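Local atomic coordinates of NAD(P)H-flavin oxidoreductase (Agrobacterium tumefaciens str. C58, PDB entry 2FRE), a protein that binds flavin mononucleotide and is probably a nitroreductase-type enzyme that uses NAD(P)H to reduce flavin or other acceptors. Residues 168-171 with 172-176. Numbering follows the deposited sequence.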
loop_
_atom_site.group_PDB
_atom_site.type_symbol
_atom_site.label_atom_id
_atom_site.label_comp_id
_atom_site.label_asym_id
_atom_site.label_seq_id
_atom_site.Cartn_x
_atom_site.Cartn_y
_atom_site.Cartn_z
ATOM N N SER A 168 10.730 -24.112 -14.677
ATOM C CA SER A 168 10.449 -25.417 -15.280
ATOM C C SER A 168 9.386 -26.203 -14.513
ATOM O O SER A 168 8.757 -27.085 -15.084
ATOM C CB SER A 168 11.726 -26.255 -15.377
ATOM O OG SER A 168 12.270 -26.474 -14.092
ATOM N N ILE A 169 9.172 -25.891 -13.234
ATOM C CA ILE A 169 8.139 -26.584 -12.451
ATOM C C ILE A 169 6.718 -26.160 -12.815
ATOM O O ILE A 169 5.752 -26.812 -12.415
ATOM C CB ILE A 169 8.324 -26.400 -10.922
ATOM C CG1 ILE A 169 7.986 -24.973 -10.476
ATOM C CG2 ILE A 169 9.749 -26.755 -10.506
ATOM C CD1 ILE A 169 7.581 -24.888 -9.040
ATOM N N LEU A 170 6.606 -25.062 -13.559
ATOM C CA LEU A 170 5.323 -24.499 -13.949
ATOM C C LEU A 170 4.828 -25.095 -15.270
ATOM O O LEU A 170 5.633 -25.477 -16.114
ATOM C CB LEU A 170 5.461 -22.981 -14.113
ATOM C CG LEU A 170 5.829 -22.189 -12.861
ATOM C CD1 LEU A 170 6.143 -20.751 -13.193
ATOM C CD2 LEU A 170 4.693 -22.249 -11.855
ATOM N N PRO A 171 3.497 -25.157 -15.455
ATOM C CA PRO A 171 3.031 -25.427 -16.821
ATOM C C PRO A 171 3.532 -24.329 -17.773
ATOM O O PRO A 171 3.783 -23.189 -17.347
ATOM C CB PRO A 171 1.496 -25.432 -16.695
ATOM C CG PRO A 171 1.189 -24.793 -15.377
ATOM C CD PRO A 171 2.387 -24.987 -14.498
ATOM N N ASP A 172 3.675 -24.678 -19.044
ATOM C CA ASP A 172 4.337 -23.809 -20.024
ATOM C C ASP A 172 3.786 -22.396 -20.095
ATOM O O ASP A 172 4.557 -21.435 -20.193
ATOM C CB ASP A 172 4.290 -24.440 -21.417
ATOM C CG ASP A 172 5.134 -25.681 -21.517
ATOM O OD1 ASP A 172 5.821 -26.019 -20.533
ATOM O OD2 ASP A 172 5.089 -26.329 -22.576
ATOM N N ASP A 173 2.464 -22.262 -20.032
ATOM C CA ASP A 173 1.863 -20.928 -20.129
ATOM C C ASP A 173 2.258 -20.029 -18.942
ATOM O O ASP A 173 2.556 -18.847 -19.124
ATOM C CB ASP A 173 0.340 -20.991 -20.352
ATOM C CG ASP A 173 -0.420 -21.805 -19.285
ATOM O OD1 ASP A 173 0.158 -22.295 -18.283
ATOM O OD2 ASP A 173 -1.641 -21.972 -19.491
ATOM N N LEU A 174 2.322 -20.596 -17.745
ATOM C CA LEU A 174 2.805 -19.839 -16.578
ATOM C C LEU A 174 4.313 -19.593 -16.613
ATOM O O LEU A 174 4.782 -18.517 -16.228
ATOM C CB LEU A 174 2.447 -20.555 -15.280
ATOM C CG LEU A 174 0.956 -20.682 -14.967
ATOM C CD1 LEU A 174 0.757 -21.313 -13.593
ATOM C CD2 LEU A 174 0.270 -19.331 -15.039
ATOM N N ALA A 175 5.068 -20.592 -17.059
ATOM C CA ALA A 175 6.515 -20.447 -17.205
ATOM C C ALA A 175 6.836 -19.274 -18.111
ATOM O O ALA A 175 7.732 -18.487 -17.813
ATOM C CB ALA A 175 7.132 -21.703 -17.753
ATOM N N GLU A 176 6.081 -19.141 -19.201
ATOM C CA GLU A 176 6.263 -18.020 -20.119
ATOM C C GLU A 176 5.978 -16.680 -19.461
ATOM O O GLU A 176 6.488 -15.670 -19.904
ATOM C CB GLU A 176 5.379 -18.168 -21.357
ATOM C CG GLU A 176 5.887 -19.191 -22.322
ATOM C CD GLU A 176 4.992 -19.341 -23.543
ATOM O OE1 GLU A 176 4.020 -18.549 -23.683
ATOM O OE2 GLU A 176 5.286 -20.247 -24.349
HETATM O O HOH W 1 7.300 -25.214 -18.303
#
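Pro171 occupies the N-cap of the short helix 172-176, and its carbonyl starts the helical bonding by accepting the amide N-H of Ala175, with N 2.9 Å from Pro171 O and the N-H pointing at it almost straight (167°). One residue further on, Asp172 O takes the amide of Glu176 in the same i to i+4 manner. The Asp173 carboxylate turns back over the first turn, chi1 56° placing CG between the backbone N and the carbonyl carbon, and OD1 receives a weak, bent bond from the amide N of Leu174 at 2.8 Å. That same OD1 rests beside the proline ring, 3.8 Å from Pro171 CB. Leu174 runs alongside the ring and points the same way, its CD1 branch 3.9 Å from Pro171 CG. Nearer the backbone, Leu174 CB meets Leu170 CB at 4.0 Å, and Leu170, the buried residue here, also sets its CB 4.2 Å from Ala175 CB. One water donates to both Leu170 O and Asp172 OD1, and so ties the incoming loop to the first residue of the helix. Trp81 of helix 76-82 packs on both leucines, while Ala25 touches Leu170 and Arg24 touches Leu174. With Leu170 at N' and Ala175 at N4, their contact is a hydrophobic staple at the helix N-terminus; Pro171 contributes its carbonyl, so there is no side-chain capping box. The staple joins the loop after strand 153-162 to a surface helix whose Leu174 side chain lies about 6 Å from a bound flavin mononucleotide.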